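Local coordinates for protein time interval measuring enzyme TIME (Bombyx mori, PDB 2E47) that probably destroys superoxide radicals by converting them to hydrogen peroxide and oxygen, using one copper and one zinc ion per subunit, at residues G89-V92 / Y98-I101; G37-L42 / Y47-H52; I11-T16 / R20-F25; L62-H67 / G118-L123; I108-S111 / G115-G118. All coordinates share one frame; numbering follows the deposited sequence.

Contact 1. Residues G89-V92 / Y98-I101; sequences GNVV and YSRI
Ser99 sends its hydroxyl across to the backbone of Val92. OG lies opposite the backbone N (chi1 174°), which carries it towards the strand 89-92. There it donates a hydrogen bond to Val92 O at 2.9 Å. The donor does not come in at a lone pair. It sits well above the carbonyl plane, 57° out of it. The CA-H of Ser99 approaches the same oxygen, with Ser99 CA 3.3 Å from Val92 O. Two waters join the strands further along. One accepts from Val92 N and donates to Arg100 O. The other donates to Val92 O and to Arg100 O.

Beside this polar link the two buried aliphatic chains meet at a slant. Val91 CG1, beside its backbone N, packs on Ile101 CG1 at 3.7 Å. The other methyl, Val91 CG2, packs on Leu123 of strand 120-124. Val91 CB also rests 3.7 Å from Ser99 OG. A valine in place of Ser99 would probably leave Val92 O without its hydroxyl donor and set an apolar branch against that carbonyl.

The strands cross at 129° and are joined by a hydroxyl and waters rather than by direct backbone bonds. They are the outermost strands of the sheet, and their meeting closes the flattened Greek-key beta barrel of the Cu,Zn superoxide dismutase family.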
# COMPACT_ATOMS: atom_id res chain seq x y z
N GLY A 89 4.15 2.57 19.29
CA GLY A 89 4.22 1.86 20.55
C GLY A 89 4.26 0.33 20.40
O GLY A 89 4.91 -0.16 19.48
N ASN A 90 3.65 -0.39 21.33
CA ASN A 90 3.58 -1.85 21.31
C ASN A 90 2.14 -2.21 21.22
O ASN A 90 1.30 -1.46 21.75
CB ASN A 90 4.08 -2.42 22.67
CG ASN A 90 5.60 -2.32 22.83
OD1 ASN A 90 6.11 -1.72 23.79
ND2 ASN A 90 6.32 -2.92 21.94
N VAL A 91 1.83 -3.36 20.60
CA VAL A 91 0.48 -3.91 20.65
C VAL A 91 0.48 -5.12 21.57
O VAL A 91 1.46 -5.84 21.61
CB VAL A 91 -0.11 -4.31 19.24
CG1 VAL A 91 -0.20 -3.09 18.38
CG2 VAL A 91 0.74 -5.29 18.53
N VAL A 92 -0.62 -5.34 22.28
CA VAL A 92 -0.69 -6.41 23.24
C VAL A 92 -1.53 -7.59 22.77
O VAL A 92 -2.65 -7.37 22.32
CB VAL A 92 -1.31 -5.89 24.52
CG1 VAL A 92 -1.48 -7.06 25.51
CG2 VAL A 92 -0.43 -4.66 25.09
N TYR A 98 -4.63 -13.15 20.28
CA TYR A 98 -5.35 -12.11 19.62
C TYR A 98 -5.00 -10.71 20.22
O TYR A 98 -4.92 -10.57 21.43
CB TYR A 98 -6.84 -12.36 19.76
CG TYR A 98 -7.67 -11.17 19.40
CD1 TYR A 98 -7.93 -10.86 18.07
CD2 TYR A 98 -8.21 -10.35 20.40
CE1 TYR A 98 -8.72 -9.72 17.75
CE2 TYR A 98 -8.98 -9.22 20.08
CZ TYR A 98 -9.23 -8.93 18.76
OH TYR A 98 -10.00 -7.82 18.45
N SER A 99 -4.82 -9.71 19.36
CA SER A 99 -4.50 -8.38 19.79
C SER A 99 -5.58 -7.44 19.25
O SER A 99 -5.78 -7.37 18.03
CB SER A 99 -3.20 -7.89 19.21
OG SER A 99 -3.05 -6.52 19.59
N ARG A 100 -6.20 -6.71 20.16
CA ARG A 100 -7.15 -5.67 19.89
C ARG A 100 -6.35 -4.37 19.88
O ARG A 100 -5.75 -4.03 20.88
CB ARG A 100 -8.18 -5.61 21.05
CG ARG A 100 -9.60 -5.15 20.66
CD ARG A 100 -9.73 -3.73 20.17
NE ARG A 100 -10.29 -3.72 18.81
CZ ARG A 100 -10.79 -2.66 18.14
NH1 ARG A 100 -11.21 -2.83 16.89
NH2 ARG A 100 -10.85 -1.45 18.67
N ILE A 101 -6.28 -3.70 18.74
CA ILE A 101 -5.67 -2.38 18.69
C ILE A 101 -6.72 -1.26 18.77
O ILE A 101 -7.72 -1.25 18.03
CB ILE A 101 -4.85 -2.24 17.39
CG1 ILE A 101 -3.77 -3.32 17.30
CG2 ILE A 101 -4.24 -0.82 17.27
CD1 ILE A 101 -3.28 -3.45 15.85
O HOH W 1 -2.71 -3.54 21.86
O HOH W 2 -4.93 -5.27 23.34

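Contact 2. Residues G37-L42 / Y47-H52; sequences GGITGL and YGFHVH. With CU (copper (II) ion), chain E.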
# COMPACT_ATOMS: atom_id res chain seq x y z
N GLY A 37 -8.10 -2.15 15.18
CA GLY A 37 -8.19 -3.38 14.42
C GLY A 37 -7.80 -4.50 15.32
O GLY A 37 -7.83 -4.35 16.57
N GLY A 38 -7.39 -5.61 14.71
CA GLY A 38 -7.22 -6.85 15.44
C GLY A 38 -6.17 -7.56 14.69
O GLY A 38 -6.13 -7.45 13.47
N ILE A 39 -5.29 -8.29 15.39
CA ILE A 39 -4.26 -9.11 14.74
C ILE A 39 -4.32 -10.41 15.51
O ILE A 39 -4.55 -10.37 16.70
CB ILE A 39 -2.86 -8.48 14.87
CG1 ILE A 39 -2.85 -7.07 14.26
CG2 ILE A 39 -1.76 -9.33 14.21
CD1 ILE A 39 -1.52 -6.39 14.67
N THR A 40 -4.19 -11.54 14.84
CA THR A 40 -3.99 -12.80 15.52
C THR A 40 -2.69 -13.47 15.08
O THR A 40 -2.19 -13.26 13.97
CB THR A 40 -5.17 -13.78 15.24
OG1 THR A 40 -5.22 -13.99 13.82
CG2 THR A 40 -6.44 -13.12 15.64
N GLY A 41 -2.12 -14.26 15.96
CA GLY A 41 -0.97 -15.06 15.59
C GLY A 41 0.25 -14.97 16.48
O GLY A 41 1.22 -15.63 16.19
N LEU A 42 0.24 -14.15 17.53
CA LEU A 42 1.38 -14.18 18.43
C LEU A 42 0.96 -14.49 19.84
O LEU A 42 -0.15 -14.17 20.24
CB LEU A 42 2.14 -12.87 18.45
CG LEU A 42 2.82 -12.47 17.16
CD1 LEU A 42 3.09 -10.95 17.27
CD2 LEU A 42 4.01 -13.31 16.91
N TYR A 47 4.50 -6.19 21.59
CA TYR A 47 5.34 -6.29 20.39
C TYR A 47 5.35 -4.93 19.73
O TYR A 47 4.28 -4.31 19.58
CB TYR A 47 4.72 -7.31 19.43
CG TYR A 47 4.59 -8.72 20.07
CD1 TYR A 47 3.44 -9.08 20.79
CD2 TYR A 47 5.58 -9.64 19.95
CE1 TYR A 47 3.26 -10.33 21.39
CE2 TYR A 47 5.41 -10.93 20.55
CZ TYR A 47 4.26 -11.24 21.26
OH TYR A 47 4.09 -12.49 21.84
N GLY A 48 6.54 -4.50 19.30
CA GLY A 48 6.72 -3.23 18.60
C GLY A 48 5.84 -3.13 17.40
O GLY A 48 5.69 -4.09 16.64
N PHE A 49 5.21 -1.97 17.23
CA PHE A 49 4.37 -1.78 16.08
C PHE A 49 4.61 -0.36 15.58
O PHE A 49 4.38 0.58 16.31
CB PHE A 49 2.95 -1.90 16.55
CG PHE A 49 1.95 -1.91 15.46
CD1 PHE A 49 0.97 -0.93 15.41
CD2 PHE A 49 1.93 -2.91 14.55
CE1 PHE A 49 0.03 -0.95 14.42
CE2 PHE A 49 1.01 -2.95 13.57
CZ PHE A 49 0.06 -1.95 13.49
N HIS A 50 5.13 -0.18 14.37
CA HIS A 50 5.54 1.16 13.92
C HIS A 50 5.16 1.42 12.47
O HIS A 50 5.02 0.47 11.74
CB HIS A 50 7.05 1.31 13.99
CG HIS A 50 7.67 0.68 15.20
ND1 HIS A 50 8.70 -0.24 15.11
CD2 HIS A 50 7.40 0.84 16.53
CE1 HIS A 50 9.04 -0.61 16.33
NE2 HIS A 50 8.28 0.03 17.22
N VAL A 51 5.10 2.69 12.05
CA VAL A 51 5.01 3.06 10.64
C VAL A 51 6.44 3.25 10.17
O VAL A 51 7.21 4.12 10.73
CB VAL A 51 4.21 4.35 10.45
CG1 VAL A 51 4.18 4.78 8.98
CG2 VAL A 51 2.73 4.16 11.02
N HIS A 52 6.83 2.46 9.18
CA HIS A 52 8.17 2.58 8.65
C HIS A 52 8.10 3.49 7.40
O HIS A 52 7.03 3.78 6.85
CB HIS A 52 8.77 1.18 8.40
CG HIS A 52 9.23 0.46 9.64
ND1 HIS A 52 10.41 -0.23 9.71
CD2 HIS A 52 8.65 0.31 10.86
CE1 HIS A 52 10.53 -0.80 10.89
NE2 HIS A 52 9.49 -0.47 11.62
CU CU E . 10.00 -0.68 13.60
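Leu42 and Tyr47 bury the most surface here, and they meet as a methyl over a ring. Leu42 CD1 sits over the centre of the Tyr47 ring, 3.8 Å from the centroid and only 7° off the ring normal. This is a CH-pi contact. Leu42 CB covers the same face nearer the hydroxyl end, 3.9 Å from Tyr47 CZ. The leucine crosses the ring at a slant and touches one face with two carbons, CB and CD1. Its torsions explain this: CG lies anti to the carbonyl carbon (chi1 -65°) and the chain then extends (chi2 161°). The Tyr47 hydroxyl has its hydrogen bond to Pro43 O, in the turn between the two segments. That bond helps to fix the ring under Leu42. Phe93 meets the same ring at about a right angle.

Deeper in the barrel, Ile39 reaches towards Phe49. Its CD1 comes within 4.4 Å of Phe49 CE2, a looser apolar contact that approaches the ring obliquely.

His50 and His52 lie further along the second strand and do not touch the first segment. They hold the copper ion, through His50 ND1 at 2.0 Å and His52 NE2 at 2.1 Å. His67 and His124 complete the site. In the second shell, Asp128 OD1 bonds to His50 NE2 and Gly65 O to His52 ND1. The strand 45-52 thus sends Phe49 into the core, keeps Tyr47 nearer the surface under Leu42, and gives two histidines to the copper, as is characteristic of the Cu,Zn superoxide dismutase barrel.

Contact 3. Residues I11-T16 / R20-F25; sequences IAVLST and RGNITF. With NAG (2-acetamido-2-deoxy-beta-D-glucopyranose), chain C.
Ala12 and Ile23 exchange two backbone hydrogen bonds, Ala12 N to Ile23 O at 2.8 Å and Ile23 N to Ala12 O at 2.9 Å. Leu14 and Gly21 form the next hydrogen-bonded pair in this antiparallel hairpin. Its Leu14 N to Gly21 O bond is 2.9 Å long. At the turn end, the bent Arg20 chain brings NH2 to Thr16 O at 2.6 Å. The bond is weak, since the angle at the hydrogen is only 120°.

The face with Ala12, Leu14 and Ile23 is the core side. The Leu14 and Ile23 side chains meet at a slant, with Leu14 CD2 3.8 Å from Ile23 CD1. The other face carries Val13 and Asn22 side by side, with Val13 CG2 3.6 Å from Asn22 OD1. Asn22 ND2 is bonded covalently to C1 of an N-acetylglucosamine. The sequence Asn22-Ile23-Thr24 fits the N-glycosylation sequon.

Gly55 and Ser58 of the second subunit pack on this outer face, at Ile11, Val13 and Asn22. Strand 147-155 lies beside strand 9-15, and strand 33-40 beside strand 20-27. With an antiparallel strand on each side, the hairpin is internal to the sheet.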
# COMPACT_ATOMS: atom_id res chain seq x y z
N ILE A 11 -5.93 1.82 5.50
CA ILE A 11 -6.01 0.49 6.08
C ILE A 11 -4.72 -0.21 5.64
O ILE A 11 -4.17 0.11 4.56
CB ILE A 11 -7.18 -0.29 5.50
CG1 ILE A 11 -7.26 -1.68 6.16
CG2 ILE A 11 -7.03 -0.47 3.95
CD1 ILE A 11 -8.69 -2.36 6.04
N ALA A 12 -4.21 -1.09 6.50
CA ALA A 12 -3.02 -1.94 6.19
C ALA A 12 -3.45 -3.33 6.55
O ALA A 12 -4.15 -3.51 7.57
CB ALA A 12 -1.82 -1.58 7.10
N VAL A 13 -3.03 -4.30 5.78
CA VAL A 13 -3.39 -5.67 6.06
C VAL A 13 -2.13 -6.43 6.33
O VAL A 13 -1.21 -6.33 5.57
CB VAL A 13 -4.22 -6.30 4.86
CG1 VAL A 13 -4.44 -7.72 5.04
CG2 VAL A 13 -5.61 -5.57 4.70
N LEU A 14 -2.07 -7.17 7.41
CA LEU A 14 -0.96 -8.10 7.69
C LEU A 14 -1.40 -9.53 7.28
O LEU A 14 -2.51 -9.93 7.63
CB LEU A 14 -0.81 -8.11 9.19
CG LEU A 14 0.16 -7.11 9.84
CD1 LEU A 14 0.62 -6.02 8.93
CD2 LEU A 14 -0.15 -6.66 11.26
N SER A 15 -0.56 -10.29 6.56
CA SER A 15 -0.97 -11.58 6.10
C SER A 15 0.30 -12.44 5.85
O SER A 15 1.05 -12.20 4.88
CB SER A 15 -1.82 -11.46 4.80
OG SER A 15 -2.58 -12.67 4.63
N THR A 16 0.50 -13.41 6.75
CA THR A 16 1.65 -14.28 6.87
C THR A 16 1.02 -15.71 7.04
O THR A 16 -0.21 -15.82 7.18
CB THR A 16 2.42 -13.74 8.10
OG1 THR A 16 3.47 -12.83 7.66
CG2 THR A 16 2.95 -14.71 9.06
N ARG A 20 -2.35 -12.67 11.02
CA ARG A 20 -3.36 -12.01 10.21
C ARG A 20 -3.95 -10.84 10.93
O ARG A 20 -4.32 -10.95 12.11
CB ARG A 20 -4.55 -12.95 9.83
CG ARG A 20 -4.15 -14.35 9.36
CD ARG A 20 -4.12 -14.45 7.87
NE ARG A 20 -4.72 -15.73 7.47
CZ ARG A 20 -4.01 -16.83 7.15
NH1 ARG A 20 -4.65 -17.95 6.81
NH2 ARG A 20 -2.67 -16.79 7.14
N GLY A 21 -4.13 -9.75 10.20
CA GLY A 21 -4.83 -8.63 10.77
C GLY A 21 -5.18 -7.55 9.79
O GLY A 21 -4.70 -7.54 8.66
N ASN A 22 -6.08 -6.68 10.24
CA ASN A 22 -6.46 -5.44 9.55
C ASN A 22 -6.23 -4.34 10.54
O ASN A 22 -6.64 -4.46 11.71
CB ASN A 22 -7.97 -5.43 9.23
CG ASN A 22 -8.39 -6.63 8.35
OD1 ASN A 22 -7.84 -6.80 7.25
ND2 ASN A 22 -9.30 -7.50 8.89
N ILE A 23 -5.62 -3.27 10.07
CA ILE A 23 -5.45 -2.02 10.84
C ILE A 23 -5.95 -0.86 10.03
O ILE A 23 -5.49 -0.65 8.92
CB ILE A 23 -3.97 -1.81 11.28
CG1 ILE A 23 -3.51 -3.04 12.09
CG2 ILE A 23 -3.78 -0.49 12.18
CD1 ILE A 23 -2.84 -3.99 11.22
N THR A 24 -6.89 -0.10 10.63
CA THR A 24 -7.63 0.94 10.00
C THR A 24 -7.20 2.30 10.63
O THR A 24 -6.96 2.34 11.82
CB THR A 24 -9.13 0.59 10.27
OG1 THR A 24 -9.71 -0.15 9.14
CG2 THR A 24 -9.92 1.68 10.68
N PHE A 25 -7.16 3.38 9.86
CA PHE A 25 -6.72 4.69 10.39
C PHE A 25 -7.80 5.67 10.03
O PHE A 25 -8.10 5.80 8.87
CB PHE A 25 -5.45 5.13 9.68
CG PHE A 25 -4.29 4.17 9.86
CD1 PHE A 25 -3.31 4.44 10.82
CD2 PHE A 25 -4.20 3.01 9.10
CE1 PHE A 25 -2.26 3.57 11.01
CE2 PHE A 25 -3.14 2.10 9.26
CZ PHE A 25 -2.15 2.39 10.21
C1 NAG C . -10.48 -7.77 8.08
C2 NAG C . -11.69 -7.12 7.37
C3 NAG C . -12.81 -8.12 7.01
C4 NAG C . -12.45 -9.60 6.82
C5 NAG C . -11.04 -9.97 7.30
C6 NAG C . -10.44 -11.08 6.42
C7 NAG C . -12.19 -4.67 7.76
C8 NAG C . -10.91 -4.19 7.19
N2 NAG C . -12.28 -5.98 8.11
O3 NAG C . -13.52 -7.66 5.88
O4 NAG C . -13.32 -10.27 7.70
O5 NAG C . -10.15 -8.87 7.28
O6 NAG C . -11.23 -12.25 6.37
O7 NAG C . -13.09 -3.83 7.88

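Contact 4. Residues L62-H67 / G118-L123; sequences LSTGSH and GRAVVL. With ZN (zinc ion), chain F; CU (copper (II) ion), chain E.
Thr64 rests on Ala120 and Val122, joining the long loop after strand 45-52 to strand 120-124 of the Cu,Zn superoxide dismutase barrel. That loop also carries the histidine shared by the two metals.

The second segment starts with Gly118, whose backbone bonds to Ile153 and to the second subunit. Its phi of 87° suits a residue without a side chain. Arg119 comes next and does not touch 62-67. Its NH2 bonds to Glu53 O, and the side chain also packs on Ile155 of the second subunit.

Ala120 opens the strand and faces Thr64. Its CB lies 3.8 Å from Thr64 CG2 and 3.9 Å from Thr64 CB, a methyl against a branch point. Val121 points the other way, to Phe49 and Ile153 in the core. Val122 faces the loop again. Its CG2 lies 3.6 Å from Thr64 OG1, as the two side chains cross at a slant. That hydroxyl has its hydrogen bond elsewhere, to Cys61 O, one turn back in the loop. With chi1 at 73°, OG1 is held between the backbone N and C, and CG2 is left to meet Ala120. Leu123, the last residue, packs on Val148 and Leu42.

Cys61 is disulfide-bonded to Cys150, so the loop is tied to the barrel near Thr64. Three residues after Thr64, the His67 ring bridges the metals, with ND1 2.0 Å from zinc and NE2 2.0 Å from copper.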
# COMPACT_ATOMS: atom_id res chain seq x y z
N LEU A 62 12.25 -5.86 5.35
CA LEU A 62 13.44 -4.99 5.41
C LEU A 62 13.37 -3.73 4.54
O LEU A 62 13.84 -2.66 4.94
CB LEU A 62 14.69 -5.80 5.03
CG LEU A 62 15.96 -5.60 5.89
CD1 LEU A 62 16.67 -4.27 5.58
CD2 LEU A 62 15.67 -5.70 7.43
N SER A 63 12.81 -3.86 3.34
CA SER A 63 12.83 -2.78 2.34
C SER A 63 11.84 -1.69 2.72
O SER A 63 11.86 -0.59 2.15
CB SER A 63 12.59 -3.35 0.91
OG SER A 63 11.35 -4.10 0.86
N THR A 64 11.04 -1.91 3.78
CA THR A 64 10.26 -0.81 4.29
C THR A 64 11.07 0.31 4.95
O THR A 64 10.52 1.40 5.20
CB THR A 64 9.11 -1.26 5.23
OG1 THR A 64 9.65 -1.67 6.47
CG2 THR A 64 8.30 -2.40 4.57
N GLY A 65 12.36 0.06 5.22
CA GLY A 65 13.25 1.09 5.74
C GLY A 65 13.14 1.20 7.26
O GLY A 65 12.78 0.22 7.95
N SER A 66 13.45 2.39 7.79
CA SER A 66 13.44 2.59 9.24
C SER A 66 12.17 3.33 9.65
O SER A 66 11.25 3.54 8.85
CB SER A 66 14.71 3.34 9.69
OG SER A 66 14.91 4.54 8.97
N HIS A 67 12.09 3.73 10.90
CA HIS A 67 10.86 4.30 11.39
C HIS A 67 10.61 5.60 10.65
O HIS A 67 11.55 6.39 10.44
CB HIS A 67 10.91 4.46 12.94
CG HIS A 67 10.94 3.16 13.69
ND1 HIS A 67 11.12 3.10 15.06
CD2 HIS A 67 10.81 1.87 13.25
CE1 HIS A 67 11.09 1.80 15.40
NE2 HIS A 67 10.83 1.03 14.33
N GLY A 118 0.70 5.15 1.91
CA GLY A 118 1.79 4.65 1.07
C GLY A 118 2.99 4.25 1.88
O GLY A 118 3.97 3.78 1.30
N ARG A 119 2.94 4.46 3.21
CA ARG A 119 4.02 4.00 4.08
C ARG A 119 3.68 2.58 4.57
O ARG A 119 2.76 1.99 4.06
CB ARG A 119 4.35 5.04 5.19
CG ARG A 119 4.71 6.37 4.50
CD ARG A 119 5.20 7.43 5.38
NE ARG A 119 5.37 8.72 4.67
CZ ARG A 119 6.43 9.05 3.90
NH1 ARG A 119 6.46 10.25 3.33
NH2 ARG A 119 7.45 8.24 3.71
N ALA A 120 4.43 2.00 5.49
CA ALA A 120 4.16 0.58 5.87
C ALA A 120 3.97 0.50 7.38
O ALA A 120 4.60 1.27 8.13
CB ALA A 120 5.31 -0.29 5.48
N VAL A 121 3.08 -0.38 7.83
CA VAL A 121 3.03 -0.71 9.24
C VAL A 121 3.89 -1.96 9.37
O VAL A 121 3.85 -2.84 8.48
CB VAL A 121 1.59 -1.01 9.63
CG1 VAL A 121 1.62 -1.69 10.94
CG2 VAL A 121 0.89 0.27 9.83
N VAL A 122 4.65 -2.06 10.45
CA VAL A 122 5.52 -3.21 10.68
C VAL A 122 5.33 -3.71 12.11
O VAL A 122 5.43 -2.91 13.07
CB VAL A 122 7.00 -2.94 10.51
CG1 VAL A 122 7.81 -4.25 10.79
CG2 VAL A 122 7.27 -2.44 9.09
N LEU A 123 5.05 -5.00 12.24
CA LEU A 123 4.93 -5.65 13.55
C LEU A 123 6.21 -6.37 13.80
O LEU A 123 6.64 -7.18 12.94
CB LEU A 123 3.83 -6.71 13.51
CG LEU A 123 3.51 -7.57 14.73
CD1 LEU A 123 3.03 -6.74 15.88
CD2 LEU A 123 2.41 -8.54 14.31
ZN ZN F . 11.11 4.79 16.21
CU CU E . 10.00 -0.68 13.60

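Contact 5. Residues I108-S111 / G115-G118; sequences ISLS and GIIG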
# COMPACT_ATOMS: atom_id res chain seq x y z
N ILE A 108 0.92 11.00 13.67
CA ILE A 108 0.60 10.58 12.33
C ILE A 108 -0.58 11.38 11.74
O ILE A 108 -1.45 11.85 12.47
CB ILE A 108 0.30 9.04 12.26
CG1 ILE A 108 -0.87 8.65 13.17
CG2 ILE A 108 1.58 8.18 12.63
CD1 ILE A 108 -1.37 7.13 13.02
N SER A 109 -0.65 11.43 10.43
CA SER A 109 -1.73 12.05 9.74
C SER A 109 -1.97 11.25 8.43
O SER A 109 -1.13 10.44 7.98
CB SER A 109 -1.35 13.50 9.38
OG SER A 109 -2.46 14.21 8.84
N LEU A 110 -3.12 11.51 7.84
CA LEU A 110 -3.51 10.90 6.59
C LEU A 110 -3.04 11.72 5.39
O LEU A 110 -3.00 11.22 4.27
CB LEU A 110 -5.02 10.70 6.59
CG LEU A 110 -5.50 9.60 7.57
CD1 LEU A 110 -6.84 9.17 7.07
CD2 LEU A 110 -4.59 8.40 7.73
N SER A 111 -2.60 12.96 5.64
CA SER A 111 -1.99 13.80 4.59
C SER A 111 -0.95 14.76 5.20
O SER A 111 -0.71 14.75 6.41
CB SER A 111 -3.07 14.59 3.81
OG SER A 111 -3.76 15.48 4.67
N GLY A 115 2.01 12.53 6.77
CA GLY A 115 1.03 11.67 6.11
C GLY A 115 1.65 10.28 6.01
O GLY A 115 2.80 10.15 5.61
N ILE A 116 0.91 9.25 6.42
CA ILE A 116 1.41 7.83 6.36
C ILE A 116 0.85 7.01 5.20
O ILE A 116 1.19 5.84 5.05
CB ILE A 116 1.15 7.08 7.65
CG1 ILE A 116 -0.36 6.99 7.92
CG2 ILE A 116 1.70 7.88 8.83
CD1 ILE A 116 -0.66 6.57 9.36
N ILE A 117 0.02 7.59 4.35
CA ILE A 117 -0.49 6.79 3.24
C ILE A 117 0.63 6.44 2.27
O ILE A 117 1.43 7.31 1.88
CB ILE A 117 -1.74 7.42 2.52
CG1 ILE A 117 -2.95 7.33 3.44
CG2 ILE A 117 -2.01 6.72 1.16
CD1 ILE A 117 -4.01 8.30 3.06
N GLY A 118 0.70 5.15 1.91
CA GLY A 118 1.79 4.65 1.07
C GLY A 118 2.99 4.25 1.88
O GLY A 118 3.97 3.78 1.30
O HOH W 3 -0.72 10.41 3.77
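Ile116 N donates to Ser109 O at 2.8 Å, the one direct backbone hydrogen bond between these two segments. Both lie in the Greek-key loop that crosses from strand 98-105 to strand 120-124. The CA-H of Gly115 also points at Ser109 O, with Gly115 CA 3.1 Å from it. Two close approaches therefore grip that oxygen.

The side chain of Ile116 lies obliquely across Ile108, CD1 to CD1 at 3.8 Å and CG2 to CG2 at 3.8 Å. Both isoleucines put CG1 in the crowded position between N and C (chi1 59° and 62°), which leaves CG2 of each turned to the other. Ile116 CG1 lies 4.5 Å from Leu110 CD2. Phe25 packs on Ile108, Leu110 and Ile116 alike, and Ile153 on Ile116. A serine in place of Ile116 would probably open a gap between Ile108 and Phe25 and leave Ile108 CD1 and CG2 without their partner methyls.

Further out, Asp105 OD1 bonds to Ile108 N, and Arg119 NE to Gly115 O. Ser109 OG donates to Ser111 O within its own segment. Ile117 packs on Gly118 of the second subunit. Its CD1 also approaches Leu110 O to 3.3 Å, and a water joins that oxygen to Ile117 N, accepting from the nitrogen at 3.0 Å.

In the fold
Contact 2 adjoins contact 1, with centres about 6 Å apart. Ile101 N and Ser99 N each make a probable 2.8 Å hydrogen bond, to Gly37 O and Ile39 O respectively. Contact 3 continues the same sheet through strand 33-40, where Thr40 N is 2.8 Å from Arg20 O. Contacts 2 and 4 share the copper ion and are paired by His52 N to Ala120 O at 2.7 Å. Val91 of contact 1 is about 11 Å from copper by its side chain. Phe25 of contact 3 reaches contact 5, its CD1 3.7 Å from Ile116 CD1. Contacts 1 and 5 lie on opposite sides of the chain's centre, their centres about 20 Å apart. Contacts 3, 4 and 5 touch the second subunit.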